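Local coordinates for trehalose-6-phosphate phosphatase (PDB 5DXF), which belongs to glycosyltransferase family 20 of the GT-B clan, represented here by its N-terminal region, at residues I347-G352 and L369-S374; N382-V387 and H408-V413; E389-I394 and T404-Y409; V335-L340 and E416-L421. All coordinates share one frame; numbering follows the deposited sequence.

Contact 1: I347-G352 and L369-S374; sequences IQKLEG and LIQVSS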
# COMPACT_ATOMS: atom_id res chain seq x y z
N ILE A 347 14.48 8.63 5.01
CA ILE A 347 15.86 8.93 5.35
C ILE A 347 16.72 9.12 4.10
O ILE A 347 17.49 10.08 4.01
CB ILE A 347 16.47 7.81 6.22
CG1 ILE A 347 15.83 7.82 7.61
CG2 ILE A 347 17.98 7.97 6.33
CD1 ILE A 347 16.11 6.57 8.42
N GLN A 348 16.58 8.22 3.14
CA GLN A 348 17.33 8.30 1.89
C GLN A 348 16.94 9.54 1.11
O GLN A 348 17.79 10.18 0.47
CB GLN A 348 17.11 7.04 1.05
CG GLN A 348 17.79 5.79 1.58
CD GLN A 348 17.14 5.25 2.84
OE1 GLN A 348 15.92 5.32 3.00
NE2 GLN A 348 17.95 4.71 3.74
N LYS A 349 15.66 9.89 1.16
CA LYS A 349 15.16 11.09 0.50
C LYS A 349 15.80 12.34 1.09
O LYS A 349 16.24 13.23 0.37
CB LYS A 349 13.64 11.17 0.62
CG LYS A 349 13.01 12.36 -0.09
CD LYS A 349 11.52 12.47 0.21
CE LYS A 349 10.81 11.15 -0.05
NZ LYS A 349 9.33 11.28 0.11
N LEU A 350 15.86 12.39 2.42
CA LEU A 350 16.42 13.54 3.12
C LEU A 350 17.93 13.65 2.92
O LEU A 350 18.47 14.75 2.81
CB LEU A 350 16.10 13.46 4.61
CG LEU A 350 14.61 13.52 4.96
CD1 LEU A 350 14.41 13.36 6.45
CD2 LEU A 350 13.99 14.81 4.46
N GLU A 351 18.61 12.51 2.88
CA GLU A 351 20.05 12.50 2.64
C GLU A 351 20.36 12.97 1.22
O GLU A 351 21.23 13.83 1.02
CB GLU A 351 20.63 11.10 2.88
CG GLU A 351 20.93 10.82 4.34
CD GLU A 351 21.04 9.34 4.66
OE1 GLU A 351 21.38 9.00 5.81
OE2 GLU A 351 20.77 8.52 3.75
N GLY A 352 19.63 12.44 0.25
CA GLY A 352 19.77 12.87 -1.13
C GLY A 352 19.47 14.35 -1.29
O GLY A 352 20.13 15.04 -2.06
N LEU A 369 11.29 21.30 0.44
CA LEU A 369 10.83 19.91 0.50
C LEU A 369 9.70 19.79 1.52
O LEU A 369 9.89 20.04 2.70
CB LEU A 369 11.99 18.97 0.86
CG LEU A 369 11.74 17.46 0.87
CD1 LEU A 369 12.99 16.71 0.44
CD2 LEU A 369 11.30 16.98 2.24
N ILE A 370 8.52 19.40 1.05
CA ILE A 370 7.38 19.19 1.93
C ILE A 370 7.11 17.70 2.12
O ILE A 370 6.77 16.99 1.17
CB ILE A 370 6.10 19.87 1.39
CG1 ILE A 370 6.30 21.39 1.35
CG2 ILE A 370 4.90 19.51 2.25
CD1 ILE A 370 5.26 22.11 0.54
N GLN A 371 7.28 17.23 3.36
CA GLN A 371 7.04 15.83 3.69
C GLN A 371 5.93 15.70 4.72
O GLN A 371 6.02 16.23 5.82
CB GLN A 371 8.32 15.18 4.22
CG GLN A 371 8.21 13.67 4.44
CD GLN A 371 8.08 12.91 3.13
OE1 GLN A 371 8.63 13.31 2.11
NE2 GLN A 371 7.35 11.80 3.17
N VAL A 372 4.86 15.01 4.34
CA VAL A 372 3.80 14.66 5.28
C VAL A 372 3.91 13.18 5.60
O VAL A 372 3.90 12.33 4.71
CB VAL A 372 2.40 15.00 4.73
CG1 VAL A 372 2.34 14.75 3.24
CG2 VAL A 372 1.33 14.19 5.46
N SER A 373 4.04 12.86 6.89
CA SER A 373 4.32 11.50 7.31
C SER A 373 3.22 10.89 8.17
O SER A 373 2.48 11.60 8.85
CB SER A 373 5.65 11.44 8.06
OG SER A 373 5.73 12.48 9.02
N SER A 374 3.13 9.56 8.12
CA SER A 374 2.17 8.81 8.92
C SER A 374 2.93 8.01 9.97
O SER A 374 4.05 7.56 9.72
CB SER A 374 1.33 7.90 8.03
OG SER A 374 0.91 8.58 6.86
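Two kinds of interaction join helix residues Lys349 and Leu350 to strand residues Leu369 and Gln371. The polar one is a hydrogen bond of 2.9 Å from Lys349 NZ to Gln371 OE1. NZ lies well off the extension of the carbonyl bond, with a C=O...N angle of 117°, and is tilted 24° from the carbonyl plane. A bend at chi3 of Lys349 (-52°) carries its ammonium to the amide, while its CD passes 3.6 Å from the same OE1. Asp338 OD2 completes the cluster: it makes a salt bridge with Lys349 NZ and accepts from Gln371 NE2, so both ends of the amide are engaged and its flip is defined. All three residues are buried, and the paired charges are consistent with a lowered cost of burying the lysine.

The segments belong to the beta-alpha-beta unit of strand 332-339, helix 346-359 and strand 367-374; here the helix runs almost antiparallel to the strand, their axes 11.2 Å apart.

The apolar interaction is looser and runs branch to branch. Leu350 CD2 meets Leu369 CD2 at 4.1 Å, the two side chains crossing at about a right angle, and Lys349 CG lies 4.4 Å from Leu369 CD1.

Contact 2: N382-V387 and H408-V413; sequences NVETRV and HYQMRV
In the beta-alpha-beta unit formed by strand 367-374, helix 381-398 and strand 406-409, Glu384 meets Gln410 and Val387 meets His408 where the first half of the helix faces the end of the last strand and the loop after it. Backbones stay well apart, with CA atoms 10.4 Å from Glu384 to Gln410 and 9.9 Å from Val387 to His408, so side chains alone span the gap. Glu384 and Gln410 are each extended beyond CG. Gln410 NE2 donates a weak hydrogen bond of 3.4 Å to Glu384 OE2; the N-H...O angle is a fairly straight 158°, but carboxylate and amide planes stand 80° apart. One helical turn on, Val387 CG1 comes obliquely to the His408 ring, 4.1 Å from CE1. That methyl lies anti to the backbone N (chi1 158°), which aims it at the strand.

Within segment 408-413, Gln410 CG, from the loop after the strand, lies 3.5 Å above the plane of the His408 ring, offset toward its rim. The ring's NE2 is probably hydrogen-bonded to Ser373 OG on the adjacent strand, and Leu340 packs against Glu384, Val387 and His408 together. The carboxylate-amide pair joins a partly exposed residue to an exposed one through a long bond, so water probably competes for it, and the buried Val387 methyl against the imidazole is the more sheltered of the two links.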
# COMPACT_ATOMS: atom_id res chain seq x y z
N ASN A 382 13.33 5.03 16.15
CA ASN A 382 14.66 5.46 15.75
C ASN A 382 14.65 5.97 14.31
O ASN A 382 15.49 6.79 13.94
CB ASN A 382 15.67 4.33 15.90
CG ASN A 382 15.83 3.88 17.33
OD1 ASN A 382 15.51 4.62 18.27
ND2 ASN A 382 16.34 2.67 17.52
N VAL A 383 13.71 5.48 13.51
CA VAL A 383 13.52 6.03 12.17
C VAL A 383 13.05 7.47 12.28
O VAL A 383 13.57 8.36 11.60
CB VAL A 383 12.50 5.21 11.35
CG1 VAL A 383 12.13 5.94 10.07
CG2 VAL A 383 13.06 3.83 11.04
N GLU A 384 12.08 7.71 13.16
CA GLU A 384 11.58 9.05 13.38
C GLU A 384 12.69 9.95 13.93
O GLU A 384 12.80 11.11 13.55
CB GLU A 384 10.38 9.04 14.33
CG GLU A 384 9.73 10.41 14.50
CD GLU A 384 8.64 10.43 15.56
OE1 GLU A 384 8.03 9.37 15.83
OE2 GLU A 384 8.41 11.51 16.13
N THR A 385 13.52 9.39 14.81
CA THR A 385 14.62 10.14 15.42
C THR A 385 15.68 10.53 14.39
O THR A 385 16.16 11.67 14.38
CB THR A 385 15.28 9.33 16.56
OG1 THR A 385 14.32 9.07 17.59
CG2 THR A 385 16.44 10.11 17.17
N ARG A 386 16.05 9.59 13.53
CA ARG A 386 17.04 9.84 12.49
C ARG A 386 16.53 10.83 11.45
O ARG A 386 17.20 11.81 11.13
CB ARG A 386 17.45 8.53 11.80
CG ARG A 386 18.20 7.56 12.68
CD ARG A 386 18.47 6.26 11.93
NE ARG A 386 19.34 6.50 10.78
CZ ARG A 386 19.61 5.59 9.85
NH1 ARG A 386 19.08 4.37 9.93
NH2 ARG A 386 20.41 5.89 8.84
N VAL A 387 15.34 10.55 10.91
CA VAL A 387 14.66 11.45 9.97
C VAL A 387 14.65 12.87 10.49
O VAL A 387 15.03 13.83 9.80
CB VAL A 387 13.19 11.02 9.72
CG1 VAL A 387 12.36 12.20 9.21
CG2 VAL A 387 13.13 9.86 8.75
N HIS A 408 7.98 19.36 7.67
CA HIS A 408 7.55 18.03 8.10
C HIS A 408 6.23 18.08 8.87
O HIS A 408 6.17 18.59 9.99
CB HIS A 408 8.63 17.37 8.96
CG HIS A 408 8.40 15.91 9.20
ND1 HIS A 408 9.16 15.18 10.09
CD2 HIS A 408 7.51 15.05 8.67
CE1 HIS A 408 8.74 13.93 10.10
NE2 HIS A 408 7.74 13.82 9.24
N TYR A 409 5.19 17.53 8.26
CA TYR A 409 3.88 17.46 8.90
C TYR A 409 3.57 16.02 9.30
O TYR A 409 3.51 15.14 8.44
CB TYR A 409 2.79 18.00 7.96
CG TYR A 409 3.05 19.40 7.47
CD1 TYR A 409 2.69 20.51 8.24
CD2 TYR A 409 3.63 19.63 6.24
CE1 TYR A 409 2.92 21.79 7.78
CE2 TYR A 409 3.86 20.91 5.78
CZ TYR A 409 3.51 21.99 6.55
OH TYR A 409 3.74 23.26 6.09
N GLN A 410 3.38 15.79 10.59
CA GLN A 410 3.05 14.46 11.09
C GLN A 410 1.58 14.37 11.47
O GLN A 410 1.10 13.31 11.89
CB GLN A 410 3.95 14.11 12.29
CG GLN A 410 5.40 13.88 11.91
CD GLN A 410 6.33 13.80 13.11
OE1 GLN A 410 7.13 14.70 13.35
NE2 GLN A 410 6.24 12.71 13.86
N MET A 411 0.87 15.47 11.35
CA MET A 411 -0.57 15.46 11.55
C MET A 411 -1.29 14.88 10.35
O MET A 411 -0.75 14.83 9.26
CB MET A 411 -1.08 16.87 11.85
CG MET A 411 -1.34 17.72 10.63
SD MET A 411 0.09 18.66 10.15
CE MET A 411 0.71 19.21 11.72
N ARG A 412 -2.52 14.44 10.55
CA ARG A 412 -3.34 13.98 9.44
C ARG A 412 -3.81 15.19 8.65
O ARG A 412 -4.34 16.15 9.22
CB ARG A 412 -4.53 13.16 9.92
CG ARG A 412 -4.15 11.87 10.62
CD ARG A 412 -5.38 11.12 11.11
NE ARG A 412 -5.04 9.88 11.80
CZ ARG A 412 -5.93 9.09 12.39
NH1 ARG A 412 -7.22 9.41 12.38
NH2 ARG A 412 -5.54 7.98 13.00
N VAL A 413 -3.61 15.15 7.33
CA VAL A 413 -4.03 16.26 6.48
C VAL A 413 -5.28 15.88 5.71
O VAL A 413 -5.58 14.70 5.53
CB VAL A 413 -2.91 16.67 5.50
CG1 VAL A 413 -1.61 16.86 6.25
CG2 VAL A 413 -2.75 15.63 4.41

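Contact 3: E389-I394 and T404-Y409; sequences EIISRI and TPVLHY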
# COMPACT_ATOMS: atom_id res chain seq x y z
N GLU A 389 16.50 14.17 12.94
CA GLU A 389 17.85 14.70 13.07
C GLU A 389 18.34 15.28 11.75
O GLU A 389 18.90 16.38 11.71
CB GLU A 389 18.80 13.61 13.57
CG GLU A 389 20.27 14.02 13.62
CD GLU A 389 21.15 12.98 14.30
OE1 GLU A 389 22.39 13.05 14.14
OE2 GLU A 389 20.61 12.10 14.99
N ILE A 390 18.11 14.55 10.67
CA ILE A 390 18.52 15.00 9.34
C ILE A 390 17.76 16.28 8.95
O ILE A 390 18.35 17.21 8.42
CB ILE A 390 18.28 13.92 8.27
CG1 ILE A 390 18.96 12.61 8.68
CG2 ILE A 390 18.80 14.38 6.92
CD1 ILE A 390 18.51 11.40 7.88
N ILE A 391 16.46 16.31 9.24
CA ILE A 391 15.66 17.50 8.96
C ILE A 391 16.19 18.71 9.72
O ILE A 391 16.39 19.78 9.13
CB ILE A 391 14.17 17.29 9.32
CG1 ILE A 391 13.54 16.26 8.39
CG2 ILE A 391 13.41 18.60 9.23
CD1 ILE A 391 12.08 15.98 8.70
N SER A 392 16.44 18.53 11.01
CA SER A 392 17.01 19.59 11.84
C SER A 392 18.34 20.06 11.28
O SER A 392 18.63 21.26 11.29
CB SER A 392 17.18 19.11 13.28
OG SER A 392 15.93 18.92 13.91
N ARG A 393 19.15 19.13 10.79
CA ARG A 393 20.46 19.47 10.23
C ARG A 393 20.34 20.30 8.96
O ARG A 393 21.02 21.33 8.82
CB ARG A 393 21.27 18.20 9.95
CG ARG A 393 22.78 18.41 9.91
CD ARG A 393 23.46 17.29 9.12
NE ARG A 393 22.90 15.98 9.45
CZ ARG A 393 22.84 14.96 8.61
NH1 ARG A 393 23.31 15.08 7.37
NH2 ARG A 393 22.31 13.80 8.99
N ILE A 394 19.48 19.86 8.05
CA ILE A 394 19.26 20.56 6.79
C ILE A 394 18.69 21.96 7.02
O ILE A 394 19.17 22.93 6.42
CB ILE A 394 18.29 19.78 5.87
CG1 ILE A 394 18.88 18.41 5.52
CG2 ILE A 394 18.00 20.57 4.60
CD1 ILE A 394 17.99 17.58 4.63
N THR A 404 12.44 27.88 4.91
CA THR A 404 12.64 26.59 5.56
C THR A 404 12.63 25.47 4.51
O THR A 404 11.58 25.14 3.96
CB THR A 404 11.55 26.32 6.62
OG1 THR A 404 11.59 27.35 7.62
CG2 THR A 404 11.79 24.97 7.29
N PRO A 405 13.81 24.90 4.24
CA PRO A 405 14.04 23.87 3.22
C PRO A 405 13.15 22.64 3.38
O PRO A 405 12.57 22.18 2.39
CB PRO A 405 15.51 23.51 3.41
CG PRO A 405 16.12 24.71 4.02
CD PRO A 405 15.06 25.28 4.92
N VAL A 406 13.06 22.10 4.59
CA VAL A 406 12.22 20.93 4.83
C VAL A 406 11.04 21.23 5.75
O VAL A 406 11.22 21.70 6.88
CB VAL A 406 13.03 19.77 5.44
CG1 VAL A 406 12.12 18.56 5.66
CG2 VAL A 406 14.19 19.41 4.55
N LEU A 407 9.84 20.95 5.27
CA LEU A 407 8.64 21.07 6.08
C LEU A 407 8.09 19.68 6.38
O LEU A 407 7.79 18.91 5.47
CB LEU A 407 7.58 21.93 5.38
CG LEU A 407 7.95 23.41 5.26
CD1 LEU A 407 7.00 24.15 4.33
CD2 LEU A 407 8.00 24.07 6.63
N HIS A 408 7.98 19.36 7.67
CA HIS A 408 7.55 18.03 8.10
C HIS A 408 6.23 18.08 8.87
O HIS A 408 6.17 18.59 9.99
CB HIS A 408 8.63 17.37 8.96
CG HIS A 408 8.40 15.91 9.20
ND1 HIS A 408 9.16 15.18 10.09
CD2 HIS A 408 7.51 15.05 8.67
CE1 HIS A 408 8.74 13.93 10.10
NE2 HIS A 408 7.74 13.82 9.24
N TYR A 409 5.19 17.53 8.26
CA TYR A 409 3.88 17.46 8.90
C TYR A 409 3.57 16.02 9.30
O TYR A 409 3.51 15.14 8.44
CB TYR A 409 2.79 18.00 7.96
CG TYR A 409 3.05 19.40 7.47
CD1 TYR A 409 2.69 20.51 8.24
CD2 TYR A 409 3.63 19.63 6.24
CE1 TYR A 409 2.92 21.79 7.78
CE2 TYR A 409 3.86 20.91 5.78
CZ TYR A 409 3.51 21.99 6.55
OH TYR A 409 3.74 23.26 6.09
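Ile391 overlaps Val406 along two branches, its CG1 and its CG2 each 3.8 Å from Val406 CG1, with the side chains crossing at about a right angle. The same isoleucine also reaches two residues further along the strand. With CG1 placed beside the backbone N (chi1 -67°) and the chain extended from there, CD1 comes obliquely to the His408 ring, 3.7 Å from CG, and lies equally close to its CB. One side chain thus straddles two residues whose side chains point to the same side of the strand, while the side chain of Leu407, between them, points away.

This is the second half of helix 381-398 packed on the edge strand 406-409 of a parallel sheet, within a beta-alpha-beta unit. The axes approach to 9.0 Å and their directions differ by 145°. Phe353 and Leu350 of helix 346-359 extend the apolar layer, touching Val406 and Ile391 respectively.

One turn along the helix, Ile394 uses a single methyl for both of its partners. CG2 is 4.0 Å from Pro405 CB, where the two side chains slide past each other in opposite directions, and equally distant from Val406 CG2, where they cross. Next to this apolar corner, Asn395 OD1 accepts a hydrogen bond from Val406 N, so a polar helix side chain holds the start of the strand directly.

Contact 4: V335-L340 and E416-L421; sequences VGRDRL and EEYLAL
Arg337 lays its guanidinium flat on the ring of Tyr418, and this stack is the close-packed part of the contact. The group centres are 3.6 Å apart and the planes differ by only 14°. CZ sits over the middle of the ring, 3.5 Å above its plane, which meets the geometry of a cation-pi interaction. The aliphatic part adds to the overlap, with Arg337 CD 3.5 Å from Tyr418 CE1. A turn at chi3 (72°), after an otherwise extended start, lets the guanidinium lie across the ring.

A second patch lies one helical turn on, and is mainly apolar. Val335 CG1 is 3.9 Å from Leu421 CB, and Val335 CG2 touches the main chain of the same leucine, 3.6 Å from its O. Val335 and Arg337, alternate residues of the strand, both turn their side chains to helix 415-424. Asp338, from the next position, is paired with Lys349 of helix 346-359, which shows that the two helices flank strand 332-339 on opposite faces in an alpha/beta layered domain.

The solvent side is sparser and lies at the edge of the guanidinium. There a water in its plane accepts from Arg337 NH2 at 2.9 Å and makes only a weak bond of 3.4 Å with Tyr418 OH. That hydroxyl has a protein partner as well, a hydrogen bond with Glu443 OE2, which ties down the far end of the ring.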
# COMPACT_ATOMS: atom_id res chain seq x y z
N VAL A 335 7.14 17.52 -3.09
CA VAL A 335 6.08 17.04 -2.21
C VAL A 335 5.99 15.51 -2.19
O VAL A 335 5.94 14.87 -3.24
CB VAL A 335 4.71 17.60 -2.64
CG1 VAL A 335 3.60 17.05 -1.74
CG2 VAL A 335 4.73 19.12 -2.59
N GLY A 336 5.97 14.95 -0.98
CA GLY A 336 5.82 13.52 -0.81
C GLY A 336 5.02 13.18 0.43
O GLY A 336 4.98 13.96 1.39
N ARG A 337 4.36 12.02 0.41
CA ARG A 337 3.67 11.51 1.58
C ARG A 337 4.02 10.04 1.80
O ARG A 337 3.69 9.19 0.98
CB ARG A 337 2.15 11.66 1.46
CG ARG A 337 1.42 11.24 2.73
CD ARG A 337 -0.09 11.44 2.65
NE ARG A 337 -0.73 10.47 1.76
CZ ARG A 337 -2.05 10.32 1.66
NH1 ARG A 337 -2.87 11.06 2.39
NH2 ARG A 337 -2.55 9.42 0.83
N ASP A 338 4.68 9.76 2.92
CA ASP A 338 5.08 8.40 3.23
C ASP A 338 4.91 8.12 4.72
O ASP A 338 4.98 9.03 5.53
CB ASP A 338 6.54 8.15 2.82
CG ASP A 338 6.78 8.42 1.35
OD1 ASP A 338 6.54 7.51 0.53
OD2 ASP A 338 7.21 9.54 1.01
N ARG A 339 4.69 6.86 5.06
CA ARG A 339 4.72 6.44 6.46
C ARG A 339 6.16 6.51 6.96
O ARG A 339 7.09 6.25 6.21
CB ARG A 339 4.16 5.03 6.62
CG ARG A 339 2.65 4.94 6.53
CD ARG A 339 2.17 3.50 6.60
NE ARG A 339 0.75 3.41 6.91
CZ ARG A 339 0.10 2.26 7.12
NH1 ARG A 339 0.76 1.11 7.06
NH2 ARG A 339 -1.19 2.27 7.40
N LEU A 340 6.34 6.83 8.23
CA LEU A 340 7.70 6.95 8.73
C LEU A 340 8.14 5.56 9.09
O LEU A 340 7.73 5.01 10.10
CB LEU A 340 7.73 7.85 9.95
CG LEU A 340 8.10 9.30 9.71
CD1 LEU A 340 8.39 10.02 11.02
CD2 LEU A 340 9.29 9.38 8.78
N GLU A 416 -8.41 17.02 0.38
CA GLU A 416 -8.30 18.15 -0.53
C GLU A 416 -6.97 18.88 -0.35
O GLU A 416 -6.39 19.37 -1.31
CB GLU A 416 -9.47 19.11 -0.33
CG GLU A 416 -10.76 18.46 0.14
CD GLU A 416 -10.80 18.23 1.64
OE1 GLU A 416 -10.41 19.15 2.39
OE2 GLU A 416 -11.21 17.14 2.06
N GLU A 417 -6.49 18.94 0.89
CA GLU A 417 -5.19 19.53 1.17
C GLU A 417 -4.08 18.69 0.54
O GLU A 417 -3.11 19.22 0.00
CB GLU A 417 -4.96 19.67 2.67
CG GLU A 417 -5.64 20.88 3.30
CD GLU A 417 -5.70 20.78 4.81
OE1 GLU A 417 -5.58 19.66 5.34
OE2 GLU A 417 -5.87 21.83 5.47
N TYR A 418 -4.25 17.37 0.61
CA TYR A 418 -3.29 16.43 0.05
C TYR A 418 -3.23 16.54 -1.47
O TYR A 418 -2.14 16.68 -2.05
CB TYR A 418 -3.65 15.01 0.46
CG TYR A 418 -2.81 13.93 -0.20
CD1 TYR A 418 -1.46 13.80 0.08
CD2 TYR A 418 -3.38 13.04 -1.10
CE1 TYR A 418 -0.70 12.82 -0.52
CE2 TYR A 418 -2.63 12.06 -1.71
CZ TYR A 418 -1.29 11.95 -1.41
OH TYR A 418 -0.53 10.98 -2.01
N LEU A 419 -4.39 16.49 -2.11
CA LEU A 419 -4.47 16.62 -3.56
C LEU A 419 -3.96 17.97 -4.03
O LEU A 419 -3.28 18.06 -5.06
CB LEU A 419 -5.91 16.42 -4.04
CG LEU A 419 -6.47 15.03 -3.76
CD1 LEU A 419 -7.80 14.85 -4.47
CD2 LEU A 419 -5.49 13.96 -4.20
N ALA A 420 -4.29 19.02 -3.29
CA ALA A 420 -3.70 20.34 -3.53
C ALA A 420 -2.20 20.21 -3.56
O ALA A 420 -1.57 20.54 -4.56
CB ALA A 420 -4.11 21.32 -2.45
N LEU A 421 -1.63 19.71 -2.46
CA LEU A 421 -0.19 19.50 -2.34
C LEU A 421 0.41 18.78 -3.55
O LEU A 421 1.46 19.20 -4.07
CB LEU A 421 0.11 18.71 -1.05
CG LEU A 421 0.05 19.49 0.27
CD1 LEU A 421 0.05 18.55 1.46
CD2 LEU A 421 1.20 20.48 0.36
O HOH W 1 -0.32 8.02 -0.35

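Along the chain, the strand segment 335-340 comes first and finds its partner last, in 416-421, so contact 4 closes a loop that encloses the other three. Inside it, contact 1 closes a short loop from helix 346-359 to strand 367-374 before the next opens. Contact 2 then starts at 382-387 and contact 3 at 389-394, and both end on the same stretch, sharing His408 and Tyr409. The strands 332-339, 367-374 and 406-409 lie side by side in one parallel sheet. Contacts 1, 2 and 3 fix helices 346-359 and 381-398 to one side of it; contact 4 adds helix 415-424 on the other.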